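Local coordinates for protein beta-fructofuranosidase (Arthrobacter, PDB 3WPU) that belongs to the levansucrase/invertase family of the beta-fructosidase clan, whose members are built on a five-bladed beta-propeller, at residues Val60-Pro65 / His441-Arg446; Tyr88-Trp93 / Lys488-Asn493; Ile116-Arg121 / Lys212-Thr217; Ile305-Leu310 / Leu324-Ser329. All blocks are in the same frame, centred on the assembly; numbering follows the deposited sequence. Where two conformers were deposited one is given.

Contact 1 of 4, residues Val60-Pro65 / His441-Arg446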
# COMPACT_ATOMS: atom_id res chain seq x y z
N VAL A 60 12.84 12.90 6.20
CA VAL A 60 11.74 13.85 6.13
C VAL A 60 11.94 14.94 7.18
O VAL A 60 12.20 14.62 8.32
CB VAL A 60 10.40 13.16 6.37
CG1 VAL A 60 9.25 14.13 6.35
CG2 VAL A 60 10.19 12.13 5.25
N PRO A 61 11.79 16.21 6.78
CA PRO A 61 11.96 17.22 7.86
C PRO A 61 10.83 17.19 8.87
O PRO A 61 9.69 16.87 8.53
CB PRO A 61 11.96 18.54 7.11
CG PRO A 61 11.24 18.28 5.87
CD PRO A 61 11.60 16.85 5.47
N GLN A 62 11.17 17.57 10.10
CA GLN A 62 10.24 17.55 11.22
C GLN A 62 9.21 18.65 11.13
O GLN A 62 8.14 18.53 11.71
CB GLN A 62 10.99 17.63 12.56
CG GLN A 62 10.12 17.27 13.75
CD GLN A 62 10.89 16.95 15.01
OE1 GLN A 62 11.96 16.35 14.97
NE2 GLN A 62 10.32 17.30 16.15
N ASP A 63 9.55 19.72 10.42
CA ASP A 63 8.60 20.80 10.11
C ASP A 63 7.96 20.49 8.78
O ASP A 63 8.52 20.79 7.71
CB ASP A 63 9.31 22.15 10.08
CG ASP A 63 9.99 22.45 11.39
OD1 ASP A 63 9.27 22.83 12.34
OD2 ASP A 63 11.22 22.29 11.47
N PHE A 64 6.80 19.84 8.84
CA PHE A 64 6.11 19.46 7.63
C PHE A 64 4.78 20.19 7.59
O PHE A 64 4.20 20.50 8.64
CB PHE A 64 5.92 17.94 7.58
CG PHE A 64 5.41 17.33 8.87
CD1 PHE A 64 4.05 17.34 9.16
CD2 PHE A 64 6.28 16.76 9.79
CE1 PHE A 64 3.57 16.75 10.31
CE2 PHE A 64 5.82 16.18 10.95
CZ PHE A 64 4.46 16.19 11.23
N PRO A 65 4.28 20.48 6.38
CA PRO A 65 2.93 20.98 6.25
C PRO A 65 1.91 19.86 6.48
O PRO A 65 2.25 18.65 6.47
CB PRO A 65 2.89 21.46 4.81
CG PRO A 65 3.80 20.50 4.09
CD PRO A 65 4.89 20.17 5.07
N HIS A 441 13.14 11.33 21.58
CA HIS A 441 12.34 10.91 22.73
C HIS A 441 11.67 12.09 23.47
O HIS A 441 10.55 11.95 23.95
CB HIS A 441 13.23 10.12 23.70
CG HIS A 441 14.29 10.94 24.35
ND1 HIS A 441 14.17 11.42 25.64
CD2 HIS A 441 15.46 11.43 23.87
CE1 HIS A 441 15.24 12.14 25.94
NE2 HIS A 441 16.03 12.17 24.88
N ASP A 442 12.35 13.22 23.54
CA ASP A 442 11.84 14.41 24.23
C ASP A 442 11.33 15.51 23.29
O ASP A 442 11.01 16.62 23.72
CB ASP A 442 12.93 14.99 25.14
CG ASP A 442 14.20 15.35 24.38
OD1 ASP A 442 14.35 14.96 23.19
OD2 ASP A 442 15.07 16.02 24.98
N ASP A 443 11.23 15.21 22.00
CA ASP A 443 10.94 16.24 21.01
C ASP A 443 10.47 15.59 19.72
O ASP A 443 11.19 15.58 18.71
CB ASP A 443 12.18 17.09 20.74
CG ASP A 443 11.96 18.14 19.68
OD1 ASP A 443 10.85 18.68 19.57
OD2 ASP A 443 12.91 18.42 18.92
N PHE A 444 9.26 15.04 19.77
CA PHE A 444 8.69 14.39 18.60
C PHE A 444 7.30 14.88 18.31
O PHE A 444 6.63 15.44 19.19
CB PHE A 444 8.72 12.86 18.74
CG PHE A 444 7.80 12.30 19.80
CD1 PHE A 444 6.50 11.87 19.48
CD2 PHE A 444 8.23 12.15 21.12
CE1 PHE A 444 5.67 11.33 20.44
CE2 PHE A 444 7.41 11.61 22.09
CZ PHE A 444 6.13 11.20 21.76
N VAL A 445 6.84 14.64 17.08
CA VAL A 445 5.53 15.04 16.67
C VAL A 445 4.93 13.92 15.84
O VAL A 445 5.69 13.17 15.20
CB VAL A 445 5.54 16.33 15.81
CG1 VAL A 445 5.93 17.53 16.67
CG2 VAL A 445 6.45 16.23 14.61
N ARG A 446 3.61 13.82 15.89
CA ARG A 446 2.86 12.88 15.05
C ARG A 446 2.43 13.57 13.78
O ARG A 446 2.15 14.77 13.76
CB ARG A 446 1.65 12.33 15.79
CG ARG A 446 1.98 11.74 17.15
CD ARG A 446 3.10 10.71 17.14
NE ARG A 446 2.68 9.45 16.51
CZ ARG A 446 2.02 8.47 17.14
NH1 ARG A 446 1.67 8.61 18.40
NH2 ARG A 446 1.72 7.34 16.50
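V445 meets both F64 and Q62 and forms the packed side of this contact. The F64 and V445 side chains reach toward each other tip to tip. CE2 of F64 lies 3.7 Å from CG2 of V445. The same methyl is 3.9 Å from CG of Q62, so one methyl, V445 CG2, touches both the ring and the glutamine chain. Next to this methyl, the ring edge of F64 meets a backbone oxygen: CZ is 3.7 Å from R446 O, near the ring plane. P61 O lies at the ring edge as well. The other side is looser and polar, and it borders solvent at the exposed D443. Q62 has CG anti to its backbone N (chi1 -166°), and the chain runs extended beyond it toward D443. NE2 of Q62 donates to D443 O at 3.2 Å, with an angle of 149° at the hydrogen. NE2 stands well above the carbonyl plane. The carboxylate of D443 stays further off, with OD1 3.7 Å from NE2 of Q62. This is surface packing of a loop on a short strand. The loop lies between helix 30-38 and strand 72-81. Strand 443-446 pairs with strand 437-438, and the guanidinium of R446 forms salt bridges with D436 and D108. Q62 and F64 also touch I438 of strand 437-438, and W481 packs on F64.

Contact 2 of 4, residues Tyr88-Trp93 / Lys488-Asn493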
# COMPACT_ATOMS: atom_id res chain seq x y z
N TYR A 88 -5.20 8.23 -12.18
CA TYR A 88 -6.15 9.05 -12.93
C TYR A 88 -6.63 10.37 -12.33
O TYR A 88 -6.88 10.48 -11.12
CB TYR A 88 -7.38 8.23 -13.23
CG TYR A 88 -7.19 7.26 -14.36
CD1 TYR A 88 -6.46 6.10 -14.18
CD2 TYR A 88 -7.73 7.52 -15.62
CE1 TYR A 88 -6.26 5.21 -15.21
CE2 TYR A 88 -7.53 6.63 -16.67
CZ TYR A 88 -6.78 5.49 -16.46
OH TYR A 88 -6.59 4.58 -17.48
N SER A 89 -6.78 11.35 -13.22
CA SER A 89 -7.63 12.51 -12.97
C SER A 89 -8.93 12.25 -13.71
O SER A 89 -8.95 11.48 -14.68
CB SER A 89 -6.95 13.80 -13.47
OG SER A 89 -6.81 13.77 -14.87
N VAL A 90 -10.01 12.89 -13.27
CA VAL A 90 -11.32 12.82 -13.93
C VAL A 90 -11.81 14.24 -14.19
O VAL A 90 -11.90 15.07 -13.27
CB VAL A 90 -12.38 12.04 -13.11
CG1 VAL A 90 -13.69 11.92 -13.90
CG2 VAL A 90 -11.88 10.65 -12.74
N ASN A 91 -12.07 14.56 -15.45
CA ASN A 91 -12.52 15.88 -15.83
C ASN A 91 -11.75 17.02 -15.17
O ASN A 91 -12.34 17.98 -14.70
CB ASN A 91 -14.03 15.98 -15.64
CG ASN A 91 -14.78 15.15 -16.65
OD1 ASN A 91 -14.18 14.42 -17.42
ND2 ASN A 91 -16.10 15.26 -16.66
N GLY A 92 -10.43 16.89 -15.17
CA GLY A 92 -9.53 17.93 -14.73
C GLY A 92 -9.13 17.87 -13.28
O GLY A 92 -8.44 18.77 -12.81
N TRP A 93 -9.54 16.83 -12.57
CA TRP A 93 -9.27 16.73 -11.12
C TRP A 93 -8.57 15.43 -10.74
O TRP A 93 -9.07 14.34 -11.04
CB TRP A 93 -10.57 16.80 -10.33
CG TRP A 93 -11.32 18.06 -10.50
CD1 TRP A 93 -12.34 18.28 -11.37
CD2 TRP A 93 -11.14 19.27 -9.76
NE1 TRP A 93 -12.80 19.57 -11.23
CE2 TRP A 93 -12.07 20.20 -10.25
CE3 TRP A 93 -10.25 19.67 -8.76
CZ2 TRP A 93 -12.17 21.49 -9.75
CZ3 TRP A 93 -10.35 20.96 -8.26
CH2 TRP A 93 -11.30 21.85 -8.75
N LYS A 488 -2.69 9.42 -16.28
CA LYS A 488 -3.77 9.29 -17.26
C LYS A 488 -4.88 10.24 -16.86
O LYS A 488 -5.08 10.52 -15.69
CB LYS A 488 -4.29 7.86 -17.33
CG LYS A 488 -3.26 6.84 -17.76
CD LYS A 488 -2.83 7.00 -19.21
CE LYS A 488 -1.92 5.85 -19.64
NZ LYS A 488 -1.30 6.10 -20.97
N HIS A 489 -5.60 10.73 -17.86
CA HIS A 489 -6.62 11.76 -17.65
C HIS A 489 -7.89 11.35 -18.34
O HIS A 489 -7.93 11.27 -19.56
CB HIS A 489 -6.10 13.09 -18.18
CG HIS A 489 -4.74 13.40 -17.66
ND1 HIS A 489 -4.53 13.92 -16.40
CD2 HIS A 489 -3.52 13.15 -18.18
CE1 HIS A 489 -3.23 14.04 -16.20
NE2 HIS A 489 -2.59 13.57 -17.26
N LEU A 490 -8.91 11.08 -17.53
CA LEU A 490 -10.20 10.69 -18.03
C LEU A 490 -11.02 11.94 -18.30
O LEU A 490 -11.09 12.86 -17.47
CB LEU A 490 -10.91 9.80 -16.99
CG LEU A 490 -12.29 9.28 -17.39
CD1 LEU A 490 -12.22 8.46 -18.67
CD2 LEU A 490 -12.90 8.45 -16.27
N PHE A 491 -11.61 11.98 -19.50
CA PHE A 491 -12.58 13.00 -19.85
C PHE A 491 -13.87 12.29 -20.19
O PHE A 491 -13.88 11.45 -21.09
CB PHE A 491 -12.07 13.83 -21.01
CG PHE A 491 -10.84 14.60 -20.69
CD1 PHE A 491 -10.89 15.61 -19.73
CD2 PHE A 491 -9.63 14.32 -21.30
CE1 PHE A 491 -9.75 16.34 -19.41
CE2 PHE A 491 -8.49 15.05 -20.99
CZ PHE A 491 -8.55 16.05 -20.04
N THR A 492 -14.92 12.57 -19.43
CA THR A 492 -16.16 11.79 -19.50
C THR A 492 -17.39 12.70 -19.31
O THR A 492 -17.38 13.64 -18.51
CB THR A 492 -16.15 10.65 -18.47
OG1 THR A 492 -17.33 9.84 -18.59
CG2 THR A 492 -16.05 11.18 -17.04
N ASN A 493 -18.44 12.43 -20.07
CA ASN A 493 -19.70 13.13 -19.90
C ASN A 493 -20.80 12.37 -20.58
O ASN A 493 -20.71 12.11 -21.78
CB ASN A 493 -19.64 14.57 -20.44
CG ASN A 493 -19.78 15.62 -19.34
OD1 ASN A 493 -20.78 15.64 -18.61
ND2 ASN A 493 -18.78 16.49 -19.21
O HOH W 1 -8.90 14.66 -16.40
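Y88 lies with one ring face under K488, whose CB is 3.6 Å from the ring centroid and 17° off the ring normal. This CH-pi contact is offset toward the rim. CB of L490 comes to the edge of the same ring. The Y88 hydroxyl bonds to D82. S89 and H489 are turned to the opposite face of the sheet. There S89 OG and H489 ND1 are hydrogen-bonded at 2.7 Å, with OG at the edge of the imidazole. The far side of that ring is tied to D502 through NE2. One water joins S89 OG, G92 N and L490 O. The N91 carboxamide grips both backbone polar atoms of T492, as a neighbouring strand would. CG of N91 stands anti to the carbonyl carbon (chi1 -70°), and the amide beyond it meets T492. OD1 of N91 accepts T492 N at 2.8 Å on an in-plane lone pair. ND2 of N91 donates to T492 O at 2.8 Å, almost straight (171°) and in the amide plane. These two bonds fix the rotation of the amide and extend the parallel ladder of S89 N to K488 O, L490 N to S89 O and N91 N to L490 O. A type I' turn from V90 to W93 then reverses the chain into strand 93-102. Strand 488-493 lies between strands 88-90 and 496-500, and helix 514-520 covers N91, F491 and N493.

Contact 3 of 4, residues Ile116-Arg121 / Lys212-Thr217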
# COMPACT_ATOMS: atom_id res chain seq x y z
N ILE A 116 -13.08 5.99 5.37
CA ILE A 116 -12.52 6.44 4.12
C ILE A 116 -13.07 7.80 3.73
O ILE A 116 -14.29 8.01 3.67
CB ILE A 116 -12.76 5.41 2.98
CG1 ILE A 116 -12.00 4.14 3.31
CG2 ILE A 116 -12.35 6.02 1.65
CD1 ILE A 116 -12.33 2.95 2.42
N GLY A 117 -12.14 8.71 3.45
CA GLY A 117 -12.44 10.03 2.94
C GLY A 117 -11.79 10.22 1.58
O GLY A 117 -11.13 9.31 1.07
N TYR A 118 -11.98 11.38 0.97
CA TYR A 118 -11.32 11.66 -0.30
C TYR A 118 -10.84 13.09 -0.40
O TYR A 118 -11.33 13.97 0.31
CB TYR A 118 -12.21 11.29 -1.48
CG TYR A 118 -13.43 12.18 -1.68
CD1 TYR A 118 -13.44 13.15 -2.68
CD2 TYR A 118 -14.58 12.03 -0.91
CE1 TYR A 118 -14.54 13.96 -2.89
CE2 TYR A 118 -15.69 12.85 -1.12
CZ TYR A 118 -15.65 13.80 -2.13
OH TYR A 118 -16.72 14.63 -2.41
N PHE A 119 -9.83 13.29 -1.24
CA PHE A 119 -9.28 14.62 -1.50
C PHE A 119 -9.25 14.80 -3.01
O PHE A 119 -9.23 13.82 -3.76
CB PHE A 119 -7.86 14.78 -0.96
CG PHE A 119 -7.72 14.74 0.56
CD1 PHE A 119 -7.62 15.93 1.27
CD2 PHE A 119 -7.63 13.54 1.24
CE1 PHE A 119 -7.44 15.92 2.64
CE2 PHE A 119 -7.45 13.52 2.62
CZ PHE A 119 -7.38 14.72 3.32
N TYR A 120 -9.22 16.05 -3.46
CA TYR A 120 -9.06 16.36 -4.88
C TYR A 120 -8.27 17.64 -5.09
O TYR A 120 -8.15 18.50 -4.17
CB TYR A 120 -10.42 16.43 -5.56
CG TYR A 120 -11.37 17.45 -4.99
CD1 TYR A 120 -11.39 18.75 -5.47
CD2 TYR A 120 -12.27 17.09 -3.99
CE1 TYR A 120 -12.28 19.68 -4.95
CE2 TYR A 120 -13.15 18.01 -3.45
CZ TYR A 120 -13.16 19.29 -3.95
OH TYR A 120 -14.06 20.20 -3.41
N ARG A 121 -7.67 17.76 -6.26
CA ARG A 121 -6.92 18.96 -6.64
C ARG A 121 -6.86 19.03 -8.15
O ARG A 121 -7.03 18.02 -8.82
CB ARG A 121 -5.52 18.97 -6.02
CG ARG A 121 -4.56 17.97 -6.64
CD ARG A 121 -3.20 17.96 -5.94
NE ARG A 121 -2.32 16.97 -6.56
CZ ARG A 121 -1.07 16.74 -6.20
NH1 ARG A 121 -0.50 17.41 -5.21
NH2 ARG A 121 -0.38 15.79 -6.81
N LYS A 212 -16.00 23.99 -9.60
CA LYS A 212 -15.93 24.16 -8.15
C LYS A 212 -15.29 22.99 -7.40
O LYS A 212 -14.84 23.16 -6.28
CB LYS A 212 -17.33 24.42 -7.56
CG LYS A 212 -17.76 25.88 -7.60
CD LYS A 212 -17.59 26.50 -8.97
CE LYS A 212 -18.10 27.94 -9.01
NZ LYS A 212 -19.55 28.05 -8.70
N GLY A 213 -15.21 21.81 -8.03
CA GLY A 213 -14.57 20.67 -7.40
C GLY A 213 -15.23 19.34 -7.69
O GLY A 213 -15.89 19.16 -8.73
N VAL A 214 -15.03 18.40 -6.77
CA VAL A 214 -15.46 17.03 -6.96
C VAL A 214 -16.42 16.62 -5.85
O VAL A 214 -16.17 16.85 -4.67
CB VAL A 214 -14.24 16.08 -6.94
CG1 VAL A 214 -14.68 14.62 -6.90
CG2 VAL A 214 -13.35 16.36 -8.15
N THR A 215 -17.53 16.02 -6.26
CA THR A 215 -18.44 15.35 -5.35
C THR A 215 -18.47 13.90 -5.80
O THR A 215 -18.37 13.60 -6.99
CB THR A 215 -19.87 15.94 -5.42
OG1 THR A 215 -19.82 17.33 -5.10
CG2 THR A 215 -20.78 15.23 -4.44
N LEU A 216 -18.56 13.00 -4.82
CA LEU A 216 -18.74 11.59 -5.12
C LEU A 216 -20.21 11.28 -4.89
O LEU A 216 -20.81 11.76 -3.94
CB LEU A 216 -17.81 10.71 -4.29
CG LEU A 216 -16.32 10.91 -4.54
CD1 LEU A 216 -15.52 9.89 -3.75
CD2 LEU A 216 -15.92 10.82 -6.01
N THR A 217 -20.80 10.53 -5.82
CA THR A 217 -22.17 10.10 -5.70
C THR A 217 -22.15 8.57 -5.60
O THR A 217 -21.13 7.93 -5.88
CB THR A 217 -23.03 10.58 -6.90
OG1 THR A 217 -22.57 9.98 -8.12
CG2 THR A 217 -22.98 12.10 -7.04
O HOH W 2 -16.69 17.10 -1.80
O HOH W 3 -19.03 13.69 -1.58
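Y118 and Y120 both hold CG between the backbone N and the carbonyl carbon (chi1 70° and 59°), the crowded position, and their rings lie against L216 and V214. The two strands are not paired. They run nearly antiparallel, with axes 7.2 Å apart at closest approach, and pack face to face. Strand 115-122 belongs to one run of antiparallel strands and strand 213-226 to the next. This is consistent with packing between neighbouring blades of the family's beta-propeller. Over one face of the Y118 ring stands L216 CD1, 3.7 Å from the centroid and 14° off the normal. Y120 is covered in the same way: V214 CB lies over its face, 3.9 Å from the centroid. In each pair the two side chains slide past each other in opposite directions. V214 also serves Y118, since its CG1 is 4.1 Å from CE1 of that ring. At the ring edge Y118 faces V214 O. A water bonds to both Y118 OH and V214 O, donating to the carbonyl. A second water bonds to the same hydroxyl and more weakly to L216 N. W93 meets Y120 edge-to-face and touches V214. Toward the other end, F97 and I175 border L216. V214 N lies 3.4 Å above the plane of the Y120 ring. G213, which has no side chain, places CA 3.5 Å from Y120 CE1.

Contact 4 of 4, residues Ile305-Leu310 / Leu324-Ser329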
# COMPACT_ATOMS: atom_id res chain seq x y z
N ILE A 305 3.58 -15.14 11.40
CA ILE A 305 3.29 -15.99 10.22
C ILE A 305 2.42 -15.23 9.21
O ILE A 305 1.33 -15.68 8.78
CB ILE A 305 2.66 -17.34 10.63
CG1 ILE A 305 1.41 -17.14 11.50
CG2 ILE A 305 3.68 -18.20 11.35
CD1 ILE A 305 0.62 -18.40 11.77
N GLY A 306 2.91 -14.06 8.82
CA GLY A 306 2.25 -13.25 7.83
C GLY A 306 2.31 -13.90 6.46
O GLY A 306 3.24 -14.64 6.16
N ASN A 307 1.32 -13.59 5.65
CA ASN A 307 1.35 -13.95 4.24
C ASN A 307 0.72 -12.90 3.33
O ASN A 307 0.08 -11.93 3.77
CB ASN A 307 0.83 -15.39 3.96
CG ASN A 307 -0.69 -15.55 4.10
OD1 ASN A 307 -1.42 -14.59 4.32
ND2 ASN A 307 -1.16 -16.79 3.94
N VAL A 308 0.90 -13.11 2.03
CA VAL A 308 0.28 -12.31 1.02
C VAL A 308 -0.58 -13.25 0.20
O VAL A 308 -0.08 -14.22 -0.37
CB VAL A 308 1.28 -11.57 0.09
CG1 VAL A 308 0.53 -10.86 -1.02
CG2 VAL A 308 2.09 -10.56 0.91
N GLY A 309 -1.86 -12.93 0.17
CA GLY A 309 -2.85 -13.71 -0.57
C GLY A 309 -3.11 -13.25 -1.98
O GLY A 309 -2.75 -12.15 -2.38
N LEU A 310 -3.71 -14.16 -2.76
CA LEU A 310 -4.12 -13.90 -4.13
C LEU A 310 -5.58 -14.38 -4.27
O LEU A 310 -5.98 -15.39 -3.65
CB LEU A 310 -3.24 -14.69 -5.11
CG LEU A 310 -3.43 -14.35 -6.60
CD1 LEU A 310 -3.00 -12.93 -6.96
CD2 LEU A 310 -2.70 -15.37 -7.47
N LEU A 324 -7.23 -17.96 -4.11
CA LEU A 324 -6.17 -18.81 -4.62
C LEU A 324 -5.11 -18.97 -3.53
O LEU A 324 -5.15 -18.25 -2.51
CB LEU A 324 -5.57 -18.21 -5.90
CG LEU A 324 -6.54 -18.06 -7.07
CD1 LEU A 324 -5.91 -17.34 -8.25
CD2 LEU A 324 -7.09 -19.41 -7.52
N PRO A 325 -4.17 -19.90 -3.71
CA PRO A 325 -3.20 -20.12 -2.60
C PRO A 325 -2.31 -18.87 -2.36
O PRO A 325 -2.12 -18.05 -3.24
CB PRO A 325 -2.40 -21.34 -3.08
CG PRO A 325 -3.39 -22.08 -3.98
CD PRO A 325 -4.09 -20.98 -4.72
N PRO A 326 -1.80 -18.70 -1.13
CA PRO A 326 -0.95 -17.53 -0.93
C PRO A 326 0.26 -17.48 -1.85
O PRO A 326 0.83 -18.53 -2.24
CB PRO A 326 -0.48 -17.68 0.54
CG PRO A 326 -1.31 -18.73 1.16
CD PRO A 326 -1.84 -19.60 0.04
N ILE A 327 0.64 -16.28 -2.26
CA ILE A 327 1.85 -16.13 -3.12
C ILE A 327 3.15 -15.90 -2.37
O ILE A 327 4.23 -16.16 -2.93
CB ILE A 327 1.68 -15.06 -4.23
CG1 ILE A 327 1.27 -13.69 -3.65
CG2 ILE A 327 0.64 -15.52 -5.26
CD1 ILE A 327 1.32 -12.56 -4.66
N LEU A 328 3.08 -15.39 -1.14
CA LEU A 328 4.27 -15.21 -0.32
C LEU A 328 3.91 -15.49 1.14
O LEU A 328 2.81 -15.13 1.60
CB LEU A 328 4.80 -13.78 -0.45
CG LEU A 328 6.09 -13.47 0.31
CD1 LEU A 328 7.30 -14.03 -0.42
CD2 LEU A 328 6.24 -11.98 0.61
N SER A 329 4.77 -16.23 1.82
CA SER A 329 4.65 -16.43 3.27
C SER A 329 5.92 -15.97 3.93
O SER A 329 7.01 -16.10 3.35
CB SER A 329 4.39 -17.89 3.65
OG SER A 329 5.41 -18.76 3.16
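N307 brings the flat side-chain group of this contact, and P326 lies against it. CB of P326 stands over one face of the carboxamide at its ND2 end, 3.6 Å from ND2 of N307. CG of P326 approaches ND2 more obliquely. ND2 has a further, weak hydrogen bond to Y232 O. The segments belong to a beta hairpin of strands 305-313 and 321-331, with a classic beta bulge where I327 and L328 both face V308. V308 N donates to L328 O at 2.8 Å (166°). V308 O takes I327 N at 2.9 Å and, weakly, L328 N, so one carbonyl serves both bulge residues. The chain turns a corner at I327, and the bonding resumes at L310 O, which accepts L324 N at 2.9 Å. Y233 OH bonds L310 N and L324 O, and R379 holds the carbonyls of P325 and P326. The hairpin lies in a mixed sheet, with strand 260-266 beside 305-313 and 26-27 beside 321-331. V308, L310 and L328 share one face, and I327, at the corner, packs against V308 and L310. I327 crosses L310 at about a right angle, with CG2 4.0 Å from L310 CB, and L310 CD2 meets L324 CD1 at 3.8 Å.

In the fold
Contacts 2 and 4 are buried, contact 3 is partly buried and contact 1 is a surface contact. Contacts 2 and 4 are paired strands, parallel in the first and an antiparallel hairpin in the second, so backbone bonds dominate them. Contact 2 adds polar side-chain bonds, whereas contact 4 relies on aliphatic packing. Contact 3 joins faces of unpaired strands through tyrosine rings, and contact 1 rests a loop on a strand with a single hydrogen bond. Contacts 2 and 3 reach the same sheet and touch through W93, their centres about 13 Å apart. Contact 4 lies on the opposite side of the chain's centre from the other three.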